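Local coordinates for protein kappa-carrageenase (PDB 5OCR) that probably hydrolyses the red-algal polysaccharide kappa-carrageenan, this chain being the family 16 glycoside hydrolase part of a longer protein, at residues A192-S197 with Y215-E220. Sequence-based numbering, arbitrary orientation.
Sequences APWDPS and YVDGVE. Unlike the reference sequence in segment 192-197: Trp194 (reference Met). Residue 193 of segment 192-197 comes from a tag, linker or insertion.
The beta hairpin formed by strands 211-216 and 219-225 turns round just where Trp194, from the loop 192-197 leading into strand 200-207, brings the six-membered end of its indole up to Val216 and Asp217. Only the tryptophan crosses from the loop side, and it differs there from the reference sequence, beside the inserted Pro193. Val216 CG1 sits at the rim of the six-membered ring, near its plane, 3.6 Å from Trp194 CZ2 and equally close to CH2. A chi1 of 175° sets this methyl anti to the backbone N and aims it at that rim. The side chains of Asp217 and Trp194 approach from opposite directions, the carboxylate plane turned 45° from the indole; OD2 comes obliquely to within 3.6 Å of Trp194 CZ2. No direct hydrogen bond joins the two segments. Instead a water bridges them: it accepts from Trp194 NE1 at 2.9 Å and donates to Asp217 OD2 at 2.6 Å. OD2 is also hydrogen-bonded to His201 ND1 and OD1 to Ile202 N, so strand 200-207 helps fix the carboxylate. Ala192 CB and Pro193 CD lie over one indole face, toward its rim, and His201 also stacks with the tryptophan. Further along the loop, Ser197 N and OG both reach Asp195 OD1 from the same face of its carboxylate; the hydrogen bond from Ser197 N to Asp195 OD1, 2.8 Å, closes an Asx turn. Asp217 and Gly218, both with positive phi, are the corners of a type I' turn closed by a pair of backbone hydrogen bonds between Val216 and Val219, giving a beta hairpin with a two-residue loop that links neighbouring antiparallel strands of the GH16 beta-jellyroll.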
ATOM      1  N   ALA A 192      -7.669  11.591 -10.425  1.00 19.33           N
ATOM      2  CA  ALA A 192      -8.843  11.996  -9.622  1.00 19.31           C
ATOM      3  C   ALA A 192      -9.207  13.445  -9.993  1.00 21.01           C
ATOM      4  O   ALA A 192      -8.305  14.208 -10.432  1.00 20.58           O
ATOM      5  CB  ALA A 192      -8.448  11.914  -8.126  1.00 20.30           C
ATOM      6  N   PRO A 193     -10.474  13.810  -9.780  1.00 22.13           N
ATOM      7  CA  PRO A 193     -10.835  15.236  -9.985  1.00 22.08           C
ATOM      8  C   PRO A 193     -10.581  16.061  -8.710  1.00 24.24           C
ATOM      9  O   PRO A 193     -10.895  17.281  -8.664  1.00 25.88           O
ATOM     10  CB  PRO A 193     -12.327  15.135 -10.361  1.00 22.57           C
ATOM     11  CG  PRO A 193     -12.816  13.976  -9.494  1.00 23.36           C
ATOM     12  CD  PRO A 193     -11.675  12.962  -9.602  1.00 22.10           C
ATOM     13  N   TRP A 194     -10.010  15.470  -7.656  1.00 21.86           N
ATOM     14  CA  TRP A 194      -9.735  16.145  -6.358  1.00 21.62           C
ATOM     15  C   TRP A 194      -8.357  15.721  -5.904  1.00 21.26           C
ATOM     16  O   TRP A 194      -7.804  14.746  -6.420  1.00 20.61           O
ATOM     17  CB  TRP A 194     -10.792  15.695  -5.287  1.00 20.98           C
ATOM     18  CG  TRP A 194     -11.362  14.316  -5.551  1.00 20.70           C
ATOM     19  CD1 TRP A 194     -12.623  13.950  -6.037  1.00 21.57           C
ATOM     20  CD2 TRP A 194     -10.690  13.035  -5.250  1.00 20.19           C
ATOM     21  NE1 TRP A 194     -12.760  12.586  -6.098  1.00 21.33           N
ATOM     22  CE2 TRP A 194     -11.616  11.979  -5.639  1.00 21.16           C
ATOM     23  CE3 TRP A 194      -9.470  12.697  -4.706  1.00 20.38           C
ATOM     24  CZ2 TRP A 194     -11.287  10.617  -5.472  1.00 20.61           C
ATOM     25  CZ3 TRP A 194      -9.123  11.342  -4.601  1.00 19.09           C
ATOM     26  CH2 TRP A 194     -10.022  10.336  -4.943  1.00 20.00           C
ATOM     27  N   ASP A 195      -7.768  16.504  -4.988  1.00 22.37           N
ATOM     28  CA  ASP A 195      -6.426  16.235  -4.516  1.00 20.96           C
ATOM     29  C   ASP A 195      -6.562  15.171  -3.398  1.00 21.04           C
ATOM     30  O   ASP A 195      -7.116  15.470  -2.356  1.00 21.48           O
ATOM     31  CB  ASP A 195      -5.922  17.591  -3.933  1.00 22.70           C
ATOM     32  CG  ASP A 195      -4.561  17.466  -3.287  1.00 24.49           C
ATOM     33  OD1 ASP A 195      -4.108  16.328  -2.941  1.00 23.28           O
ATOM     34  OD2 ASP A 195      -3.936  18.532  -3.044  1.00 25.98           O
ATOM     35  N   PRO A 196      -6.026  13.930  -3.593  1.00 20.21           N
ATOM     36  CA  PRO A 196      -6.137  12.834  -2.605  1.00 20.02           C
ATOM     37  C   PRO A 196      -5.472  13.144  -1.279  1.00 20.18           C
ATOM     38  O   PRO A 196      -5.780  12.457  -0.281  1.00 21.01           O
ATOM     39  CB  PRO A 196      -5.430  11.592  -3.283  1.00 19.73           C
ATOM     40  CG  PRO A 196      -5.428  12.008  -4.768  1.00 20.53           C
ATOM     41  CD  PRO A 196      -5.191  13.536  -4.764  1.00 20.78           C
ATOM     42  N   SER A 197      -4.569  14.117  -1.224  1.00 20.79           N
ATOM     43  CA  SER A 197      -3.887  14.464  -0.004  1.00 21.79           C
ATOM     44  C   SER A 197      -4.752  15.357   0.873  1.00 22.26           C
ATOM     45  O   SER A 197      -4.338  15.600   1.984  1.00 25.18           O
ATOM     46  CB  SER A 197      -2.530  15.154  -0.315  1.00 21.98           C
ATOM     47  OG  SER A 197      -2.667  16.525  -0.751  1.00 24.02           O
ATOM     48  N   TYR A 215     -12.020   0.137  -7.125  1.00 17.73           N
ATOM     49  CA  TYR A 215     -13.037   1.200  -7.025  1.00 18.03           C
ATOM     50  C   TYR A 215     -12.509   2.402  -6.283  1.00 17.61           C
ATOM     51  O   TYR A 215     -11.760   2.300  -5.338  1.00 17.26           O
ATOM     52  CB  TYR A 215     -14.233   0.666  -6.205  1.00 18.85           C
ATOM     53  CG  TYR A 215     -14.869  -0.571  -6.813  1.00 19.14           C
ATOM     54  CD1 TYR A 215     -14.412  -1.852  -6.472  1.00 19.27           C
ATOM     55  CD2 TYR A 215     -15.946  -0.421  -7.720  1.00 20.72           C
ATOM     56  CE1 TYR A 215     -15.057  -3.014  -7.032  1.00 20.18           C
ATOM     57  CE2 TYR A 215     -16.561  -1.565  -8.312  1.00 21.32           C
ATOM     58  CZ  TYR A 215     -16.112  -2.822  -7.907  1.00 22.07           C
ATOM     59  OH  TYR A 215     -16.716  -3.936  -8.503  1.00 25.47           O
ATOM     60  N   VAL A 216     -12.867   3.600  -6.719  1.00 17.08           N
ATOM     61  CA  VAL A 216     -12.514   4.823  -5.948  1.00 18.00           C
ATOM     62  C   VAL A 216     -13.831   5.536  -5.714  1.00 17.97           C
ATOM     63  O   VAL A 216     -14.545   5.859  -6.705  1.00 18.80           O
ATOM     64  CB  VAL A 216     -11.455   5.711  -6.654  1.00 17.71           C
ATOM     65  CG1 VAL A 216     -11.198   7.041  -5.903  1.00 18.10           C
ATOM     66  CG2 VAL A 216     -10.200   4.892  -6.872  1.00 19.41           C
ATOM     67  N   ASP A 217     -14.151   5.875  -4.455  1.00 18.46           N
ATOM     68  CA  ASP A 217     -15.417   6.514  -4.153  1.00 19.47           C
ATOM     69  C   ASP A 217     -16.628   5.860  -4.853  1.00 19.79           C
ATOM     70  O   ASP A 217     -17.516   6.572  -5.418  1.00 19.80           O
ATOM     71  CB  ASP A 217     -15.329   8.021  -4.495  1.00 20.71           C
ATOM     72  CG  ASP A 217     -14.540   8.816  -3.448  1.00 19.91           C
ATOM     73  OD1 ASP A 217     -14.266   8.294  -2.348  1.00 19.79           O
ATOM     74  OD2 ASP A 217     -14.320  10.023  -3.722  1.00 21.57           O
ATOM     75  N   GLY A 218     -16.578   4.559  -4.913  1.00 19.53           N
ATOM     76  CA  GLY A 218     -17.698   3.702  -5.361  1.00 20.01           C
ATOM     77  C   GLY A 218     -17.801   3.698  -6.877  1.00 21.09           C
ATOM     78  O   GLY A 218     -18.868   3.385  -7.416  1.00 21.49           O
ATOM     79  N   VAL A 219     -16.742   4.080  -7.564  1.00 20.62           N
ATOM     80  CA  VAL A 219     -16.737   4.068  -9.051  1.00 20.24           C
ATOM     81  C   VAL A 219     -15.731   3.026  -9.467  1.00 20.31           C
ATOM     82  O   VAL A 219     -14.589   3.082  -9.018  1.00 21.43           O
ATOM     83  CB  VAL A 219     -16.424   5.410  -9.650  1.00 21.06           C
ATOM     84  CG1 VAL A 219     -16.367   5.301 -11.164  1.00 21.68           C
ATOM     85  CG2 VAL A 219     -17.415   6.463  -9.156  1.00 21.23           C
ATOM     86  N   GLU A 220     -16.089   2.064 -10.311  1.00 20.48           N
ATOM     87  CA  GLU A 220     -15.032   1.170 -10.863  1.00 20.52           C
ATOM     88  C   GLU A 220     -14.011   1.945 -11.711  1.00 20.03           C
ATOM     89  O   GLU A 220     -14.406   2.663 -12.684  1.00 22.40           O
ATOM     90  CB  GLU A 220     -15.650   0.051 -11.729  1.00 22.26           C
ATOM     91  CG  GLU A 220     -14.571  -0.752 -12.458  1.00 23.00           C
ATOM     92  CD  GLU A 220     -15.159  -1.986 -13.212  1.00 24.46           C
ATOM     93  OE1 GLU A 220     -16.297  -2.395 -12.961  1.00 26.71           O
ATOM     94  OE2 GLU A 220     -14.478  -2.548 -14.080  1.00 27.71           O
TER
HETATM   95  O   HOH W   1     -15.374  11.338  -5.739  1.00 37.66           O